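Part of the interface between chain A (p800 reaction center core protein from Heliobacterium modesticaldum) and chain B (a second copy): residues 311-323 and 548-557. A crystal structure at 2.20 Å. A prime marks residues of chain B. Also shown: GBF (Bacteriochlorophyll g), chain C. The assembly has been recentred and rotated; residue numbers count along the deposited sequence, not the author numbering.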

# COMPACT_ATOMS: atom_id res chain seq x y z
N HIS A 311 -14.47 14.51 -30.72
CA HIS A 311 -13.17 14.18 -30.16
C HIS A 311 -12.32 15.42 -29.89
O HIS A 311 -11.50 15.41 -28.97
CB HIS A 311 -12.39 13.26 -31.07
CG HIS A 311 -13.03 11.92 -31.27
ND1 HIS A 311 -13.78 11.29 -30.31
CD2 HIS A 311 -13.00 11.08 -32.34
CE1 HIS A 311 -14.21 10.13 -30.78
NE2 HIS A 311 -13.74 9.98 -32.00
N GLU A 312 -12.51 16.50 -30.64
CA GLU A 312 -11.74 17.68 -30.32
C GLU A 312 -12.25 18.34 -29.03
O GLU A 312 -11.45 18.81 -28.22
CB GLU A 312 -11.74 18.66 -31.49
CG GLU A 312 -10.32 19.20 -31.84
CD GLU A 312 -9.27 18.12 -32.30
OE1 GLU A 312 -9.66 16.96 -32.62
OE2 GLU A 312 -8.04 18.44 -32.34
N PHE A 313 -13.57 18.38 -28.82
CA PHE A 313 -14.07 18.87 -27.55
C PHE A 313 -13.56 18.02 -26.38
O PHE A 313 -13.11 18.56 -25.37
CB PHE A 313 -15.60 18.91 -27.53
CG PHE A 313 -16.15 19.18 -26.17
CD1 PHE A 313 -16.36 18.13 -25.28
CD2 PHE A 313 -16.39 20.48 -25.74
CE1 PHE A 313 -16.83 18.36 -23.99
CE2 PHE A 313 -16.86 20.72 -24.44
CZ PHE A 313 -17.09 19.65 -23.57
N GLN A 314 -13.57 16.70 -26.53
CA GLN A 314 -13.14 15.81 -25.47
C GLN A 314 -11.70 16.06 -25.04
O GLN A 314 -11.39 16.07 -23.84
CB GLN A 314 -13.32 14.37 -25.95
CG GLN A 314 -14.77 13.97 -26.04
CD GLN A 314 -14.93 12.64 -26.73
OE1 GLN A 314 -14.19 12.31 -27.67
NE2 GLN A 314 -15.90 11.86 -26.27
N LYS A 315 -10.80 16.22 -26.01
CA LYS A 315 -9.39 16.43 -25.68
C LYS A 315 -9.16 17.81 -25.08
O LYS A 315 -8.44 17.94 -24.10
CB LYS A 315 -8.51 16.23 -26.91
CG LYS A 315 -8.60 14.86 -27.55
CD LYS A 315 -7.41 14.61 -28.44
CE LYS A 315 -7.74 13.79 -29.64
NZ LYS A 315 -8.23 14.63 -30.76
N LYS A 316 -9.75 18.85 -25.67
CA LYS A 316 -9.57 20.20 -25.15
C LYS A 316 -10.10 20.29 -23.72
O LYS A 316 -9.45 20.86 -22.84
CB LYS A 316 -10.30 21.22 -26.02
CG LYS A 316 -9.87 21.28 -27.46
CD LYS A 316 -10.30 22.60 -28.09
CE LYS A 316 -10.17 22.58 -29.60
NZ LYS A 316 -10.94 23.76 -30.18
N PHE A 317 -11.30 19.76 -23.50
CA PHE A 317 -11.92 19.85 -22.19
C PHE A 317 -11.16 19.02 -21.17
O PHE A 317 -10.85 19.50 -20.08
CB PHE A 317 -13.37 19.41 -22.27
CG PHE A 317 -14.10 19.61 -21.01
CD1 PHE A 317 -14.71 20.81 -20.73
CD2 PHE A 317 -14.15 18.61 -20.08
CE1 PHE A 317 -15.38 20.99 -19.51
CE2 PHE A 317 -14.80 18.79 -18.87
CZ PHE A 317 -15.41 19.98 -18.60
N LEU A 318 -10.87 17.76 -21.48
CA LEU A 318 -10.13 16.98 -20.49
C LEU A 318 -8.73 17.52 -20.28
O LEU A 318 -8.24 17.49 -19.16
CB LEU A 318 -10.07 15.51 -20.87
CG LEU A 318 -9.73 14.60 -19.69
CD1 LEU A 318 -10.81 14.64 -18.65
CD2 LEU A 318 -9.51 13.13 -20.13
N ALA A 319 -8.09 18.06 -21.32
CA ALA A 319 -6.77 18.65 -21.13
C ALA A 319 -6.84 19.83 -20.19
O ALA A 319 -5.89 20.10 -19.45
CB ALA A 319 -6.15 19.08 -22.48
N LEU A 320 -7.90 20.60 -20.26
CA LEU A 320 -8.01 21.73 -19.36
C LEU A 320 -8.12 21.26 -17.89
O LEU A 320 -7.49 21.84 -17.01
CB LEU A 320 -9.20 22.58 -19.77
CG LEU A 320 -9.43 23.78 -18.86
CD1 LEU A 320 -8.23 24.71 -18.94
CD2 LEU A 320 -10.67 24.53 -19.28
N ILE A 321 -8.89 20.19 -17.64
CA ILE A 321 -8.98 19.59 -16.30
C ILE A 321 -7.61 19.12 -15.81
O ILE A 321 -7.25 19.32 -14.64
CB ILE A 321 -10.00 18.44 -16.32
CG1 ILE A 321 -11.41 18.98 -16.63
CG2 ILE A 321 -9.98 17.69 -15.02
CD1 ILE A 321 -11.86 20.21 -15.81
N MET A 322 -6.85 18.45 -16.69
CA MET A 322 -5.55 17.92 -16.29
C MET A 322 -4.57 19.04 -15.98
O MET A 322 -3.76 18.93 -15.05
CB MET A 322 -5.00 17.02 -17.40
CG MET A 322 -5.67 15.66 -17.52
SD MET A 322 -4.95 14.76 -18.93
CE MET A 322 -5.96 13.28 -19.02
N PHE A 323 -4.61 20.12 -16.74
CA PHE A 323 -3.80 21.27 -16.40
C PHE A 323 -4.20 21.84 -15.04
O PHE A 323 -3.34 22.20 -14.22
CB PHE A 323 -3.94 22.32 -17.50
CG PHE A 323 -3.17 23.58 -17.23
CD1 PHE A 323 -1.78 23.59 -17.30
CD2 PHE A 323 -3.81 24.75 -16.89
CE1 PHE A 323 -1.07 24.75 -17.05
CE2 PHE A 323 -3.09 25.91 -16.62
CZ PHE A 323 -1.73 25.90 -16.70
N GLU B 548 -6.10 5.42 -22.81
CA GLU B 548 -7.06 6.40 -23.27
C GLU B 548 -6.71 7.79 -22.76
O GLU B 548 -6.79 8.77 -23.50
CB GLU B 548 -8.46 5.99 -22.78
CG GLU B 548 -9.63 6.86 -23.18
CD GLU B 548 -10.99 6.24 -22.77
OE1 GLU B 548 -11.80 5.97 -23.70
OE2 GLU B 548 -11.23 6.05 -21.54
N GLY B 549 -6.30 7.90 -21.49
CA GLY B 549 -5.94 9.20 -20.95
C GLY B 549 -4.63 9.71 -21.52
O GLY B 549 -4.41 10.92 -21.63
N ALA B 550 -3.73 8.79 -21.86
CA ALA B 550 -2.43 9.15 -22.40
C ALA B 550 -2.56 9.92 -23.71
O ALA B 550 -1.72 10.77 -24.01
CB ALA B 550 -1.61 7.89 -22.66
N MET B 551 -3.64 9.69 -24.47
CA MET B 551 -3.83 10.39 -25.74
C MET B 551 -4.10 11.87 -25.52
O MET B 551 -3.71 12.70 -26.34
CB MET B 551 -4.99 9.78 -26.51
CG MET B 551 -4.75 8.37 -27.02
SD MET B 551 -6.26 7.74 -27.81
CE MET B 551 -6.27 8.65 -29.31
N VAL B 552 -4.75 12.21 -24.41
CA VAL B 552 -5.01 13.60 -24.07
C VAL B 552 -3.71 14.30 -23.68
O VAL B 552 -3.47 15.45 -24.06
CB VAL B 552 -6.06 13.67 -22.94
CG1 VAL B 552 -6.27 15.11 -22.45
CG2 VAL B 552 -7.35 13.08 -23.42
N LEU B 553 -2.88 13.64 -22.87
CA LEU B 553 -1.61 14.23 -22.46
C LEU B 553 -0.68 14.44 -23.68
O LEU B 553 -0.08 15.51 -23.84
CB LEU B 553 -0.95 13.35 -21.40
CG LEU B 553 -1.65 13.38 -20.03
CD1 LEU B 553 -1.28 12.20 -19.22
CD2 LEU B 553 -1.26 14.61 -19.30
N LYS B 554 -0.57 13.44 -24.54
CA LYS B 554 0.24 13.59 -25.76
C LYS B 554 -0.28 14.72 -26.62
O LYS B 554 0.48 15.60 -27.04
CB LYS B 554 0.28 12.28 -26.55
CG LYS B 554 1.13 12.33 -27.89
CD LYS B 554 1.11 10.98 -28.58
CE LYS B 554 1.71 11.03 -30.02
NZ LYS B 554 3.14 11.44 -29.93
N TRP B 555 -1.59 14.73 -26.88
CA TRP B 555 -2.19 15.81 -27.66
C TRP B 555 -1.90 17.17 -27.04
O TRP B 555 -1.56 18.12 -27.74
CB TRP B 555 -3.71 15.59 -27.78
CG TRP B 555 -4.44 16.69 -28.47
CD1 TRP B 555 -4.67 16.82 -29.81
CD2 TRP B 555 -5.04 17.84 -27.85
NE1 TRP B 555 -5.38 17.98 -30.05
CE2 TRP B 555 -5.63 18.61 -28.86
CE3 TRP B 555 -5.15 18.27 -26.51
CZ2 TRP B 555 -6.30 19.81 -28.60
CZ3 TRP B 555 -5.82 19.45 -26.25
CH2 TRP B 555 -6.38 20.21 -27.30
N ALA B 556 -1.96 17.29 -25.72
CA ALA B 556 -1.77 18.60 -25.11
C ALA B 556 -0.33 19.08 -25.27
O ALA B 556 -0.09 20.27 -25.48
CB ALA B 556 -2.13 18.54 -23.63
N HIS B 557 0.62 18.18 -25.10
CA HIS B 557 2.01 18.54 -25.32
C HIS B 557 2.23 18.97 -26.78
O HIS B 557 2.91 19.98 -27.04
CB HIS B 557 2.91 17.38 -24.93
CG HIS B 557 3.00 17.16 -23.46
ND1 HIS B 557 2.01 16.53 -22.74
CD2 HIS B 557 3.98 17.46 -22.57
CE1 HIS B 557 2.37 16.46 -21.46
NE2 HIS B 557 3.55 17.02 -21.34
MG GBF C . 4.77 17.90 -19.45
CHA GBF C . 1.53 18.79 -18.36
CHB GBF C . 5.17 20.93 -20.63
CHC GBF C . 8.11 17.09 -19.63
CHD GBF C . 4.27 14.88 -17.61
NA GBF C . 3.61 19.49 -19.53
C1A GBF C . 2.38 19.80 -19.09
C2A GBF C . 1.95 21.23 -19.21
C3A GBF C . 2.91 21.67 -20.34
C4A GBF C . 3.96 20.62 -20.15
CMA GBF C . 2.44 21.58 -21.78
CAA GBF C . 2.27 21.76 -17.83
CBA GBF C . 2.69 23.19 -17.71
CGA GBF C . 2.93 23.40 -16.26
O1A GBF C . 2.00 23.74 -15.55
O2A GBF C . 4.29 23.41 -15.73
NB GBF C . 6.43 18.95 -19.95
C1B GBF C . 6.40 20.13 -20.57
C2B GBF C . 7.69 20.46 -21.00
C3B GBF C . 8.47 19.37 -20.68
C4B GBF C . 7.63 18.42 -20.10
CMB GBF C . 8.15 21.74 -21.63
CAB GBF C . 9.91 19.22 -20.92
CBB GBF C . 10.79 20.00 -21.54
NC GBF C . 5.91 16.34 -18.78
C1C GBF C . 7.21 16.15 -18.95
C2C GBF C . 7.95 14.92 -18.58
C3C GBF C . 6.72 14.39 -17.97
C4C GBF C . 5.59 15.20 -18.12
CMC GBF C . 8.30 14.13 -19.84
CAC GBF C . 6.61 13.07 -17.31
CBC GBF C . 7.78 12.12 -17.09
ND GBF C . 3.42 17.04 -18.21
C1D GBF C . 3.20 15.87 -17.68
C2D GBF C . 1.75 15.48 -17.11
C3D GBF C . 1.26 16.72 -17.46
C4D GBF C . 2.16 17.60 -18.07
CMD GBF C . 1.18 14.29 -16.45
CAD GBF C . 0.01 17.44 -17.17
OBD GBF C . -1.19 17.05 -16.92
CBD GBF C . 0.15 18.77 -17.83
CGD GBF C . -0.72 18.84 -19.03
O1D GBF C . -0.45 18.20 -20.04
O2D GBF C . -1.89 19.62 -19.07
CED GBF C . -2.81 19.15 -20.05
C1 GBF C . 4.55 24.04 -14.48
C2 GBF C . 6.00 23.97 -14.06
C3 GBF C . 6.88 24.94 -14.33
C4 GBF C . 8.30 24.81 -13.87
C5 GBF C . 6.45 26.15 -15.14

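The two helices cross almost at right angles, at -85°, with their axes 9.4 Å apart at closest approach. Val552′ lies at the apolar centre of the contact. Its CA lies 5.5 Å from the CA of Lys315, and its side chain enters a hole formed by Lys315, Leu318, Ala319 and Met322. CG1 of Val552′ packs 3.6 Å from Ala319 N and 3.8 Å from Met322 SD, while its CG2 meets Leu318 CD2 at 3.9 Å. The nitrogen of Ala319 is already engaged by the helical hydrogen bond to Lys315 O (2.8 Å), so the methyl group leaves no donor unpaired there. Ala319 CB lies 4.0 Å from Val552′ CG1 and 4.2 Å from Ala556′ CB.

At one end of this centre, Met322 extends along Val552′ and places SD 3.7 Å from Leu553′ CD2 and CE 3.8 Å from Gly549′ O. The bacteriochlorophyll g borders the same region: its CED atom lies 3.3 Å from Ala319 O and 3.7 Å from Ala556′ CB, and its magnesium is bound by His557′ NE2 at 2.4 Å, one turn beyond Leu553′.

Toward the other end, Trp555′ is the second knob, set among Glu312, Lys315, Lys316 and Ala319, and it has the largest area covered by the opposing stretch. Ala319 CB touches the edge of the indole, 3.8 Å from CZ3, whereas Lys315 lies over one face, its CD 3.9 Å from the centroid of the five-membered ring in a CH-π contact. Farther along the same side chain, Lys315 NZ stands 4.7 Å from that centroid, an off-centre cation-π interaction, and forms a salt bridge with Glu312 OE1 (3.3 Å). Glu312 OE2 approaches Trp555′ NE1 to 3.5 Å, but no hydrogen bond crosses between these two stretches.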